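Local coordinates for protein aminotransferase (Neisseria meningitidis Z2491, PDB 3JTX) that probably catalyses pyridoxal phosphate-dependent transfer of amino groups between amino acids and keto acids, as a class I/II aminotransferase, at residues A[188-193]-A[202-207]; A[102-107]-A[171-176]; A[86-91]-A[222-227]; A[195-200]-A[235-240]; A[77-82]-A[256-261]. All blocks are in the same frame, centred on the assembly; numbering follows the deposited sequence. Where two conformers were deposited one is given.

Contact 1. Residues A[188-193]-A[202-207]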
# COMPACT_ATOMS: atom_id res chain seq x y z
N ASP A 188 25.19 15.11 -18.95
CA ASP A 188 26.50 14.48 -18.67
C ASP A 188 26.37 13.48 -17.52
O ASP A 188 26.92 12.37 -17.59
CB ASP A 188 27.55 15.52 -18.32
CG ASP A 188 27.74 16.50 -19.43
OD1 ASP A 188 28.46 16.17 -20.40
OD2 ASP A 188 27.14 17.60 -19.32
N GLY A 189 25.61 13.86 -16.51
CA GLY A 189 25.40 13.01 -15.33
C GLY A 189 24.60 11.77 -15.71
O GLY A 189 24.93 10.67 -15.31
N TRP A 190 23.54 11.95 -16.50
CA TRP A 190 22.78 10.80 -17.00
C TRP A 190 23.63 9.88 -17.88
O TRP A 190 23.58 8.65 -17.74
CB TRP A 190 21.50 11.25 -17.73
CG TRP A 190 20.39 11.49 -16.79
CD1 TRP A 190 19.79 12.68 -16.51
CD2 TRP A 190 19.79 10.52 -15.94
NE1 TRP A 190 18.81 12.51 -15.57
CE2 TRP A 190 18.79 11.19 -15.19
CE3 TRP A 190 19.98 9.15 -15.73
CZ2 TRP A 190 18.00 10.53 -14.26
CZ3 TRP A 190 19.17 8.50 -14.82
CH2 TRP A 190 18.21 9.19 -14.09
N LYS A 191 24.41 10.45 -18.79
CA LYS A 191 25.30 9.64 -19.60
C LYS A 191 26.24 8.79 -18.73
O LYS A 191 26.47 7.63 -19.02
CB LYS A 191 26.12 10.50 -20.57
CG LYS A 191 27.16 9.66 -21.32
CD LYS A 191 27.89 10.40 -22.41
CE LYS A 191 29.01 9.52 -22.99
NZ LYS A 191 28.44 8.31 -23.68
N GLU A 192 26.80 9.39 -17.69
CA GLU A 192 27.69 8.65 -16.80
C GLU A 192 27.01 7.43 -16.16
O GLU A 192 27.58 6.33 -16.17
CB GLU A 192 28.26 9.56 -15.72
CG GLU A 192 29.38 8.93 -14.93
CD GLU A 192 30.11 9.89 -14.00
OE1 GLU A 192 29.61 11.01 -13.74
OE2 GLU A 192 31.18 9.49 -13.49
N VAL A 193 25.82 7.62 -15.60
CA VAL A 193 25.15 6.52 -14.94
C VAL A 193 24.68 5.47 -15.96
O VAL A 193 24.72 4.27 -15.67
CB VAL A 193 24.03 6.98 -13.96
CG1 VAL A 193 22.81 7.52 -14.70
CG2 VAL A 193 23.66 5.82 -13.02
N PHE A 202 22.79 -2.95 -13.46
CA PHE A 202 21.79 -2.61 -12.45
C PHE A 202 20.58 -1.89 -13.08
O PHE A 202 20.65 -1.41 -14.20
CB PHE A 202 22.38 -1.70 -11.36
CG PHE A 202 23.08 -0.48 -11.90
CD1 PHE A 202 22.36 0.64 -12.30
CD2 PHE A 202 24.48 -0.44 -11.99
CE1 PHE A 202 23.02 1.76 -12.80
CE2 PHE A 202 25.13 0.68 -12.48
CZ PHE A 202 24.40 1.78 -12.88
N ILE A 203 19.49 -1.83 -12.31
CA ILE A 203 18.29 -1.11 -12.67
C ILE A 203 18.45 0.30 -12.15
O ILE A 203 19.05 0.49 -11.09
CB ILE A 203 17.05 -1.77 -11.99
CG1 ILE A 203 16.80 -3.13 -12.62
CG2 ILE A 203 15.81 -0.89 -12.09
CD1 ILE A 203 15.95 -4.06 -11.75
N ILE A 204 17.97 1.29 -12.89
CA ILE A 204 17.95 2.68 -12.41
C ILE A 204 16.54 3.07 -11.99
O ILE A 204 15.59 2.89 -12.76
CB ILE A 204 18.44 3.67 -13.50
CG1 ILE A 204 19.92 3.43 -13.80
CG2 ILE A 204 18.21 5.13 -13.05
CD1 ILE A 204 20.41 4.11 -15.10
N ALA A 205 16.40 3.55 -10.75
CA ALA A 205 15.15 4.05 -10.23
C ALA A 205 15.32 5.55 -9.98
O ALA A 205 16.14 5.97 -9.14
CB ALA A 205 14.75 3.30 -8.92
N SER A 206 14.57 6.36 -10.73
CA SER A 206 14.66 7.81 -10.67
C SER A 206 13.44 8.43 -10.00
O SER A 206 12.32 8.36 -10.52
CB SER A 206 14.86 8.38 -12.07
OG SER A 206 15.19 9.75 -12.00
N ASP A 207 13.68 9.05 -8.84
CA ASP A 207 12.65 9.69 -8.02
C ASP A 207 12.51 11.14 -8.49
O ASP A 207 13.36 11.99 -8.22
CB ASP A 207 13.05 9.61 -6.55
CG ASP A 207 12.02 10.20 -5.60
OD1 ASP A 207 11.10 10.93 -6.03
OD2 ASP A 207 12.18 9.94 -4.38
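Ile204 reaches from its strand to the helical segment 188-193, where Trp190 and Val193 receive it. Its CB carries two branches that part ways. CG2, anti to the backbone N, runs to the indole of Trp190 and stops 3.9 Å from Trp190 CZ3, at the ring edge and close to its plane. CG1 takes the place beside the backbone N (chi1 -66°); it lies in plane at the edge of the Phe202 ring and against the amide of Gln197. From there CD1 meets Val193 tip to tip, 4.2 Å from Val193 CG1. The other Val193 methyl, CG2, sits 4.1 Å from Phe202 CZ; both contacts hold for one of two modelled conformers of Val193 and are less certain for it. Further along the strand, Ser206 OG also comes to the indole edge, 3.7 Å from Trp190 CZ2, while its hydrogen bond goes to Glu208. The contact is buried and mainly apolar, with no hydrogen bond between helix and strand. Helix 187-200 is the connection of the beta-alpha-beta unit 169-175, 187-200, 203-207, and its segment runs at 150° to the strand that follows. Helix 223-229 flanks Trp190 through Cys223 and Ala226, and Asp207 OD2 bonds N1 of the pyridoxal phosphate-modified Lys245.

Contact 2. Residues A[102-107]-A[171-176]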
# COMPACT_ATOMS: atom_id res chain seq x y z
N GLU A 102 5.24 3.82 -1.29
CA GLU A 102 4.95 2.39 -1.37
C GLU A 102 5.59 1.76 -2.61
O GLU A 102 6.03 0.62 -2.57
CB GLU A 102 3.44 2.09 -1.29
CG GLU A 102 2.61 2.58 -2.47
CD GLU A 102 2.46 1.56 -3.63
OE1 GLU A 102 3.10 0.50 -3.62
OE2 GLU A 102 1.67 1.85 -4.55
N ALA A 103 5.62 2.53 -3.69
CA ALA A 103 6.13 2.08 -4.98
C ALA A 103 7.64 1.84 -4.92
O ALA A 103 8.11 0.80 -5.33
CB ALA A 103 5.81 3.14 -6.06
N LEU A 104 8.37 2.80 -4.37
CA LEU A 104 9.82 2.68 -4.25
C LEU A 104 10.17 1.52 -3.31
O LEU A 104 11.05 0.71 -3.60
CB LEU A 104 10.42 3.98 -3.70
CG LEU A 104 10.45 5.20 -4.61
CD1 LEU A 104 10.52 6.51 -3.79
CD2 LEU A 104 11.61 5.12 -5.62
N PHE A 105 9.46 1.45 -2.18
CA PHE A 105 9.71 0.40 -1.19
C PHE A 105 9.47 -0.99 -1.77
O PHE A 105 10.34 -1.87 -1.71
CB PHE A 105 8.85 0.59 0.06
CG PHE A 105 9.11 -0.45 1.12
CD1 PHE A 105 10.10 -0.27 2.06
CD2 PHE A 105 8.38 -1.64 1.15
CE1 PHE A 105 10.38 -1.25 3.04
CE2 PHE A 105 8.64 -2.63 2.13
CZ PHE A 105 9.66 -2.43 3.06
N SER A 106 8.29 -1.20 -2.35
CA SER A 106 7.95 -2.51 -2.89
C SER A 106 8.83 -2.89 -4.08
O SER A 106 9.25 -4.05 -4.19
CB SER A 106 6.47 -2.59 -3.27
OG SER A 106 6.10 -1.60 -4.19
N PHE A 107 9.16 -1.94 -4.96
CA PHE A 107 10.02 -2.28 -6.07
C PHE A 107 11.38 -2.80 -5.59
O PHE A 107 11.88 -3.82 -6.06
CB PHE A 107 10.20 -1.13 -7.08
CG PHE A 107 10.92 -1.57 -8.31
CD1 PHE A 107 10.28 -2.42 -9.22
CD2 PHE A 107 12.24 -1.23 -8.53
CE1 PHE A 107 10.95 -2.91 -10.33
CE2 PHE A 107 12.92 -1.72 -9.66
CZ PHE A 107 12.28 -2.55 -10.55
N LEU A 171 20.56 -2.11 -8.06
CA LEU A 171 19.75 -0.94 -8.32
C LEU A 171 20.51 0.30 -7.87
O LEU A 171 21.28 0.25 -6.92
CB LEU A 171 18.41 -1.04 -7.58
CG LEU A 171 17.36 0.04 -7.81
CD1 LEU A 171 15.95 -0.53 -7.88
CD2 LEU A 171 17.46 1.13 -6.73
N VAL A 172 20.33 1.38 -8.62
CA VAL A 172 20.87 2.68 -8.25
C VAL A 172 19.71 3.65 -8.18
O VAL A 172 18.87 3.67 -9.09
CB VAL A 172 21.89 3.11 -9.32
CG1 VAL A 172 22.22 4.56 -9.21
CG2 VAL A 172 23.17 2.23 -9.23
N PHE A 173 19.63 4.44 -7.11
CA PHE A 173 18.63 5.53 -7.02
C PHE A 173 19.21 6.84 -7.56
O PHE A 173 20.37 7.16 -7.29
CB PHE A 173 18.25 5.81 -5.58
CG PHE A 173 17.42 4.75 -4.94
CD1 PHE A 173 16.10 4.57 -5.32
CD2 PHE A 173 17.95 3.95 -3.95
CE1 PHE A 173 15.32 3.60 -4.71
CE2 PHE A 173 17.16 2.97 -3.33
CZ PHE A 173 15.85 2.81 -3.72
N VAL A 174 18.40 7.58 -8.31
CA VAL A 174 18.66 8.99 -8.62
C VAL A 174 17.48 9.81 -8.09
O VAL A 174 16.33 9.41 -8.20
CB VAL A 174 18.83 9.21 -10.14
CG1 VAL A 174 18.90 10.73 -10.48
CG2 VAL A 174 20.05 8.48 -10.66
N CYS A 175 17.76 10.94 -7.45
CA CYS A 175 16.71 11.83 -6.97
C CYS A 175 16.91 13.16 -7.68
O CYS A 175 17.88 13.87 -7.39
CB CYS A 175 16.76 11.98 -5.45
SG CYS A 175 15.38 12.95 -4.77
N SER A 176 16.02 13.47 -8.62
CA SER A 176 16.20 14.61 -9.53
C SER A 176 14.86 15.23 -9.91
O SER A 176 14.06 14.57 -10.57
CB SER A 176 16.92 14.17 -10.79
OG SER A 176 17.20 15.28 -11.64
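Leu104 and Phe107 of helix 100-111 meet Phe173 and Leu171 of strand 169-175 in a buried, wholly apolar helix-on-sheet contact, inside the large domain expected of fold type I pyridoxal phosphate enzymes. The strand belongs to the mixed seven-stranded sheet of that domain, and the helix lies on the face opposite helix 187-200: Leu171 and Phe173 point to one side, while Val172 and Val174 between them turn to Phe202 and Trp190 on the other. The backbones stand well apart, with Phe107 CA 10.1 Å from Leu171 CA, and the gap is bridged by side chains alone. Phe107 swings its ring out with CG anti to the backbone N (chi1 -171°) and offers an edge to the leucine; Leu171 CD1 lies near the ring plane, 3.7 Å from Phe107 CE2. One turn earlier, Leu104 CD2 comes within 4.1 Å of Phe173 CE1. Leu171 uses its second methyl on its own strand, where CD2 lies over the centre of the Phe173 ring. Around them, Phe240 of strand 237-242 packs against Leu104 and Phe107, Tyr133 stacks on Phe173, and Phe105 on the far side of the helix meets Tyr270 of the second subunit edge-to-face. Within the helix, Glu102 O is gripped twice: Ser106 N and Ser106 OG reach it from opposite faces of its carbonyl plane, and the hydroxyl bond is 2.7 Å from Ser106 OG to Glu102 O.

Contact 3. Residues A[86-91]-A[222-227]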
# COMPACT_ATOMS: atom_id res chain seq x y z
N LEU A 86 7.84 13.00 -25.71
CA LEU A 86 8.13 11.67 -25.19
C LEU A 86 6.90 10.77 -25.32
O LEU A 86 5.83 11.11 -24.81
CB LEU A 86 8.54 11.75 -23.72
CG LEU A 86 9.11 10.47 -23.09
CD1 LEU A 86 10.51 10.16 -23.64
CD2 LEU A 86 9.15 10.63 -21.60
N THR A 87 7.06 9.64 -26.01
CA THR A 87 5.98 8.68 -26.22
C THR A 87 6.21 7.43 -25.37
O THR A 87 7.16 6.67 -25.59
CB THR A 87 5.86 8.28 -27.69
OG1 THR A 87 7.09 7.71 -28.14
CG2 THR A 87 5.53 9.51 -28.55
N VAL A 88 5.32 7.24 -24.39
CA VAL A 88 5.37 6.13 -23.44
C VAL A 88 4.03 5.39 -23.55
O VAL A 88 2.98 6.01 -23.54
CB VAL A 88 5.59 6.68 -22.00
CG1 VAL A 88 5.48 5.58 -20.93
CG2 VAL A 88 6.94 7.41 -21.92
N ASP A 89 4.08 4.08 -23.66
CA ASP A 89 2.87 3.30 -23.99
C ASP A 89 2.04 3.04 -22.74
O ASP A 89 2.49 2.35 -21.84
CB ASP A 89 3.31 1.98 -24.67
CG ASP A 89 2.13 1.15 -25.18
OD1 ASP A 89 0.98 1.35 -24.75
OD2 ASP A 89 2.39 0.27 -26.02
N ALA A 90 0.83 3.59 -22.68
CA ALA A 90 -0.08 3.40 -21.55
C ALA A 90 -0.42 1.93 -21.31
O ALA A 90 -0.65 1.53 -20.17
CB ALA A 90 -1.37 4.24 -21.74
N ASP A 91 -0.41 1.12 -22.36
CA ASP A 91 -0.74 -0.32 -22.24
C ASP A 91 0.31 -1.17 -21.52
O ASP A 91 -0.03 -2.24 -21.02
CB ASP A 91 -0.93 -0.97 -23.63
CG ASP A 91 -2.14 -0.43 -24.40
OD1 ASP A 91 -3.13 0.00 -23.78
OD2 ASP A 91 -2.09 -0.47 -25.64
N GLY A 222 14.21 14.88 -17.21
CA GLY A 222 13.82 13.64 -16.56
C GLY A 222 14.60 12.46 -17.14
O GLY A 222 15.20 12.55 -18.22
N CYS A 223 14.60 11.36 -16.40
CA CYS A 223 15.34 10.15 -16.78
C CYS A 223 14.93 9.64 -18.16
O CYS A 223 15.78 9.37 -19.02
CB CYS A 223 15.11 9.05 -15.73
SG CYS A 223 15.82 7.42 -16.13
N LEU A 224 13.63 9.51 -18.39
CA LEU A 224 13.15 8.95 -19.68
C LEU A 224 13.47 9.88 -20.85
O LEU A 224 13.86 9.43 -21.92
CB LEU A 224 11.65 8.61 -19.63
CG LEU A 224 11.22 7.57 -18.59
CD1 LEU A 224 9.75 7.15 -18.79
CD2 LEU A 224 12.14 6.33 -18.63
N GLN A 225 13.38 11.18 -20.62
CA GLN A 225 13.76 12.17 -21.62
C GLN A 225 15.27 12.14 -21.91
O GLN A 225 15.69 12.30 -23.04
CB GLN A 225 13.34 13.57 -21.13
CG GLN A 225 13.75 14.72 -22.06
CD GLN A 225 13.21 16.05 -21.59
OE1 GLN A 225 13.24 16.36 -20.40
NE2 GLN A 225 12.70 16.86 -22.54
N ALA A 226 16.08 11.96 -20.86
CA ALA A 226 17.54 11.86 -21.02
C ALA A 226 17.91 10.65 -21.90
O ALA A 226 18.76 10.76 -22.79
CB ALA A 226 18.23 11.77 -19.68
N ALA A 227 17.26 9.52 -21.65
CA ALA A 227 17.46 8.32 -22.46
C ALA A 227 17.14 8.59 -23.92
O ALA A 227 17.95 8.28 -24.81
CB ALA A 227 16.60 7.17 -21.95
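Leu86 opens an extended run of chain that passes beside the first turn of helix 223-229, with Leu86 CA 6.7 Å from Gln225 CA, the nearest backbone pair of the two segments. Leu86 and Leu224 cross at about a right angle. The leucine of the loop projects its CG anti to the backbone N (chi1 -170°), which turns both methyls to Leu224: Leu86 CD2 settles 3.8 Å from Leu224 CB, and Leu86 CD1 reaches the backbone, 3.8 Å from Leu224 O. Val88, two residues on and turned the same way, adds a looser touch from its CG2 to Leu224 CD1 at 4.2 Å. The contact joins the link between helix 69-82 and strand 94-97, one of the two edge strands of the large-domain sheet within this chain, to helix 223-229, which packs on that sheet through Leu224 on Met239 and Ala227 on Leu237 of strand 237-242. Gly222 is the N-cap of the helix, and Glu208 OE2 accepts from the first-turn amide of Cys223. Beyond Val88 the loop bends in an Asx turn: Asp91 N donates to Asp89 OD1 over 2.8 Å, meeting it from above the carboxylate plane at 37°. Arg234 holds the same loop by a hydrogen bond to Thr87 O.

Contact 4. Residues A[195-200]-A[235-240]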
# COMPACT_ATOMS: atom_id res chain seq x y z
N ASP A 195 26.29 4.72 -18.75
CA ASP A 195 27.48 3.97 -19.09
C ASP A 195 27.81 2.95 -17.98
O ASP A 195 28.17 1.80 -18.28
CB ASP A 195 28.66 4.90 -19.37
CG ASP A 195 28.51 5.70 -20.70
OD1 ASP A 195 27.77 5.27 -21.60
OD2 ASP A 195 29.14 6.75 -20.85
N LEU A 196 27.67 3.35 -16.72
CA LEU A 196 27.83 2.41 -15.60
C LEU A 196 26.80 1.27 -15.67
O LEU A 196 27.13 0.10 -15.43
CB LEU A 196 27.77 3.14 -14.25
CG LEU A 196 29.04 3.90 -13.86
CD1 LEU A 196 28.73 4.91 -12.80
CD2 LEU A 196 30.15 2.94 -13.40
N GLN A 197 25.57 1.59 -16.04
CA GLN A 197 24.54 0.57 -16.25
C GLN A 197 24.95 -0.43 -17.34
O GLN A 197 24.77 -1.64 -17.17
CB GLN A 197 23.19 1.20 -16.58
CG GLN A 197 22.04 0.20 -16.64
CD GLN A 197 20.70 0.87 -16.90
OE1 GLN A 197 20.55 1.58 -17.90
NE2 GLN A 197 19.73 0.67 -15.99
N ASP A 198 25.49 0.06 -18.45
CA ASP A 198 25.92 -0.85 -19.52
C ASP A 198 27.03 -1.75 -19.05
O ASP A 198 27.11 -2.89 -19.47
CB ASP A 198 26.41 -0.07 -20.76
CG ASP A 198 25.26 0.57 -21.52
OD1 ASP A 198 24.13 0.11 -21.37
OD2 ASP A 198 25.49 1.54 -22.26
N LYS A 199 27.87 -1.24 -18.17
CA LYS A 199 29.01 -2.01 -17.66
C LYS A 199 28.54 -3.07 -16.64
O LYS A 199 28.98 -4.22 -16.70
CB LYS A 199 30.01 -1.05 -17.03
CG LYS A 199 31.32 -1.69 -16.60
CD LYS A 199 32.42 -0.62 -16.53
CE LYS A 199 33.69 -1.14 -15.89
NZ LYS A 199 34.36 -2.19 -16.72
N TYR A 200 27.65 -2.68 -15.73
CA TYR A 200 27.32 -3.51 -14.55
C TYR A 200 25.90 -4.07 -14.49
O TYR A 200 25.66 -4.99 -13.72
CB TYR A 200 27.60 -2.73 -13.27
CG TYR A 200 29.04 -2.39 -13.07
CD1 TYR A 200 29.99 -3.40 -12.90
CD2 TYR A 200 29.48 -1.08 -13.04
CE1 TYR A 200 31.31 -3.11 -12.71
CE2 TYR A 200 30.81 -0.76 -12.85
CZ TYR A 200 31.73 -1.80 -12.69
OH TYR A 200 33.06 -1.53 -12.50
N GLN A 235 15.30 0.16 -21.30
CA GLN A 235 15.59 -1.10 -20.62
C GLN A 235 16.22 -0.81 -19.25
O GLN A 235 17.17 -0.02 -19.15
CB GLN A 235 16.53 -1.98 -21.45
CG GLN A 235 16.67 -3.40 -20.90
CD GLN A 235 17.59 -4.27 -21.72
OE1 GLN A 235 17.16 -5.24 -22.34
NE2 GLN A 235 18.86 -3.93 -21.74
N LYS A 236 15.69 -1.45 -18.21
CA LYS A 236 16.18 -1.32 -16.84
C LYS A 236 16.10 0.13 -16.28
O LYS A 236 16.89 0.49 -15.40
CB LYS A 236 17.59 -1.88 -16.72
CG LYS A 236 17.69 -3.40 -16.95
CD LYS A 236 19.08 -3.93 -16.61
CE LYS A 236 19.10 -5.46 -16.72
NZ LYS A 236 20.48 -6.00 -16.57
N LEU A 237 15.18 0.93 -16.81
CA LEU A 237 14.91 2.30 -16.34
C LEU A 237 13.48 2.39 -15.86
O LEU A 237 12.57 1.96 -16.54
CB LEU A 237 15.05 3.32 -17.47
CG LEU A 237 16.37 3.44 -18.22
CD1 LEU A 237 16.27 4.63 -19.20
CD2 LEU A 237 17.53 3.63 -17.24
N LEU A 238 13.29 2.98 -14.68
CA LEU A 238 11.97 3.27 -14.16
C LEU A 238 11.99 4.65 -13.52
O LEU A 238 12.86 4.94 -12.71
CB LEU A 238 11.55 2.25 -13.11
CG LEU A 238 11.23 0.82 -13.59
CD1 LEU A 238 11.05 -0.05 -12.34
CD2 LEU A 238 9.99 0.77 -14.51
N MSE A 239 11.04 5.50 -13.89
CA MSE A 239 10.82 6.75 -13.19
C MSE A 239 9.67 6.58 -12.20
O MSE A 239 8.70 5.89 -12.47
CB MSE A 239 10.49 7.86 -14.19
CG MSE A 239 9.12 7.73 -14.79
SE MSE A 239 8.50 9.23 -15.85
CE MSE A 239 8.22 10.56 -14.65
N PHE A 240 9.81 7.22 -11.04
CA PHE A 240 8.79 7.21 -10.00
C PHE A 240 8.37 8.65 -9.80
O PHE A 240 9.21 9.54 -9.59
CB PHE A 240 9.38 6.66 -8.70
CG PHE A 240 9.70 5.22 -8.75
CD1 PHE A 240 10.86 4.77 -9.38
CD2 PHE A 240 8.85 4.29 -8.17
CE1 PHE A 240 11.15 3.45 -9.44
CE2 PHE A 240 9.15 2.94 -8.22
CZ PHE A 240 10.30 2.51 -8.86
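Gln197 lays its amide against the chain at Lys236 and Leu237. Gln197 NE2 gives a weak, bent hydrogen bond to Lys236 O, 2.9 Å long with an N-H...O angle of 129°, and rests 3.4 Å from Lys236 CB. The other amide atom, Gln197 OE1, lies 3.7 Å from Leu237 CD2. The amide gets this far because the side chain is fully extended, with CG anti to the backbone N (chi1 -173°). It is not held by Lys236 alone: NE2 also donates to Phe202 O, and OE1 accepts from Arg232 NH2, whose guanidinium forms a salt bridge with Asp198 one residue along the helix. Lys236 itself sits in a left-handed backbone conformation just before its strand starts. Its O accepts Ile204 N as well, its N bonds Asp260 OD2, and its ammonium group leads away from the glutamine to Gly201 O. Both ends of the buried amide thus have partners, with the bond to Lys236 O the weak one. The arrangement fastens the C-terminal end of a crossover helix, 187-200, to the start of strand 237-242, a parallel neighbour of strand 203-207, in the alpha/beta sheet of an aminotransferase large domain.

Contact 5. Residues A[77-82]-A[256-261]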
# COMPACT_ATOMS: atom_id res chain seq x y z
N ASN A 77 -0.28 10.86 -21.68
CA ASN A 77 -0.52 12.17 -22.28
C ASN A 77 0.26 13.27 -21.57
O ASN A 77 0.84 14.13 -22.23
CB ASN A 77 -2.01 12.51 -22.26
CG ASN A 77 -2.83 11.63 -23.20
OD1 ASN A 77 -2.30 10.98 -24.09
ND2 ASN A 77 -4.14 11.60 -22.97
N TRP A 78 0.26 13.25 -20.24
CA TRP A 78 1.05 14.19 -19.45
C TRP A 78 2.55 14.13 -19.78
O TRP A 78 3.19 15.17 -19.97
CB TRP A 78 0.86 13.97 -17.94
CG TRP A 78 1.68 14.93 -17.15
CD1 TRP A 78 1.41 16.25 -16.91
CD2 TRP A 78 2.94 14.66 -16.52
NE1 TRP A 78 2.41 16.81 -16.16
CE2 TRP A 78 3.37 15.86 -15.91
CE3 TRP A 78 3.74 13.53 -16.41
CZ2 TRP A 78 4.57 15.96 -15.20
CZ3 TRP A 78 4.93 13.61 -15.70
CH2 TRP A 78 5.34 14.82 -15.10
N LEU A 79 3.09 12.92 -19.86
CA LEU A 79 4.51 12.72 -20.20
C LEU A 79 4.87 13.32 -21.56
O LEU A 79 5.94 13.90 -21.73
CB LEU A 79 4.86 11.22 -20.20
CG LEU A 79 4.95 10.51 -18.84
CD1 LEU A 79 4.94 9.01 -19.03
CD2 LEU A 79 6.20 10.93 -18.04
N LYS A 80 3.99 13.13 -22.54
CA LYS A 80 4.22 13.67 -23.88
C LYS A 80 4.24 15.20 -23.88
O LYS A 80 5.07 15.81 -24.56
CB LYS A 80 3.16 13.17 -24.87
CG LYS A 80 3.56 13.44 -26.32
CD LYS A 80 2.64 12.76 -27.33
CE LYS A 80 3.11 13.09 -28.75
NZ LYS A 80 2.09 12.72 -29.77
N ARG A 81 3.32 15.80 -23.12
CA ARG A 81 3.28 17.25 -22.97
C ARG A 81 4.50 17.78 -22.23
O ARG A 81 5.06 18.81 -22.59
CB ARG A 81 2.02 17.69 -22.22
CG ARG A 81 0.72 17.54 -23.01
CD ARG A 81 -0.42 18.38 -22.42
NE ARG A 81 -0.58 18.23 -20.98
CZ ARG A 81 -1.20 17.22 -20.38
NH1 ARG A 81 -1.73 16.23 -21.11
NH2 ARG A 81 -1.30 17.19 -19.06
N ARG A 82 4.91 17.07 -21.19
CA ARG A 82 5.90 17.57 -20.26
C ARG A 82 7.33 17.40 -20.78
O ARG A 82 8.19 18.26 -20.51
CB ARG A 82 5.75 16.86 -18.90
CG ARG A 82 6.88 17.12 -17.90
CD ARG A 82 6.99 18.59 -17.50
NE ARG A 82 8.03 18.76 -16.50
CZ ARG A 82 9.34 18.79 -16.76
NH1 ARG A 82 9.78 18.74 -18.01
NH2 ARG A 82 10.20 18.93 -15.76
N PHE A 256 2.62 7.56 -10.27
CA PHE A 256 2.81 6.47 -11.21
C PHE A 256 4.28 6.13 -11.34
O PHE A 256 5.13 6.92 -10.96
CB PHE A 256 2.17 6.75 -12.58
CG PHE A 256 2.83 7.85 -13.38
CD1 PHE A 256 3.93 7.59 -14.19
CD2 PHE A 256 2.32 9.14 -13.35
CE1 PHE A 256 4.50 8.61 -14.96
CE2 PHE A 256 2.88 10.16 -14.12
CZ PHE A 256 3.97 9.89 -14.93
N VAL A 257 4.54 4.92 -11.84
CA VAL A 257 5.86 4.46 -12.21
C VAL A 257 5.81 4.19 -13.72
O VAL A 257 4.78 3.76 -14.25
CB VAL A 257 6.29 3.21 -11.42
CG1 VAL A 257 5.32 2.04 -11.65
CG2 VAL A 257 7.71 2.81 -11.77
N ALA A 258 6.88 4.50 -14.44
CA ALA A 258 6.91 4.34 -15.89
C ALA A 258 8.29 3.94 -16.39
O ALA A 258 9.30 4.35 -15.82
CB ALA A 258 6.46 5.62 -16.59
N GLY A 259 8.33 3.16 -17.46
CA GLY A 259 9.59 2.69 -18.02
C GLY A 259 9.48 1.26 -18.50
O GLY A 259 8.44 0.85 -19.03
N ASP A 260 10.56 0.51 -18.29
CA ASP A 260 10.77 -0.84 -18.83
C ASP A 260 9.53 -1.71 -18.64
O ASP A 260 9.18 -2.09 -17.51
CB ASP A 260 11.98 -1.46 -18.11
CG ASP A 260 12.40 -2.80 -18.68
OD1 ASP A 260 11.54 -3.52 -19.21
OD2 ASP A 260 13.60 -3.14 -18.55
N ALA A 261 8.86 -2.04 -19.76
CA ALA A 261 7.65 -2.88 -19.76
C ALA A 261 7.82 -4.25 -19.11
O ALA A 261 6.88 -4.77 -18.50
CB ALA A 261 7.11 -3.07 -21.21
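The last turns of helix 69-82 cover an antiparallel part of the large-domain sheet, where Trp78 and Leu79 close over Phe256 and Ala258 of strand 255-259. Helix and strand axes are 11.9 Å apart and cross at -67°, leaving the side chains to fill the interval. Phe256 holds its ring in the crowded position between backbone N and carbonyl carbon (chi1 68°), from which it points its CZ end at the helix. Phe256 CZ lies 3.9 Å from Trp78 CZ3, the indole coming to the edge of the phenyl ring. Leu79 and Phe256 point at each other from opposite directions, and Leu79 CD2 also lies at the ring edge, 4.0 Å from Phe256 CZ. The other leucine methyl, Leu79 CD1, stretches along to Ala258, 4.4 Å from Ala258 CB. Within the helix, Arg82 CB covers one face of the Trp78 ring, offset toward its rim. Trp290 meets Phe256 edge-to-face and touches Trp78 too, widening the aromatic group. Strand 255-259 runs antiparallel to both its neighbours, 94-97 and 237-242, and Leu79 touches each of them, through Ile94 and Met239, as well as Val88 in the loop that follows the helix.

In the fold
Starting from the N terminus, helix 69-82 opens contact 5, which closes the widest loop only when strand 255-259 is reached, and the other four lie within that span. Contact 3 opens next, at 86-91, and its span to 222-227 encloses contacts 2 and 1, which follow one another in series. Contact 4 opens at 195-200, before contact 1 has closed, and ends beyond contact 3, so it crosses both. Contacts 1, 2, 4 and 5 all reach the seven-stranded sheet; contact 2 covers one face, the others the opposite one. Backbone bonds between adjacent strands join contacts 2, 1, 4 and 5 in turn, and contact 3 packs against 1, 4 and 5.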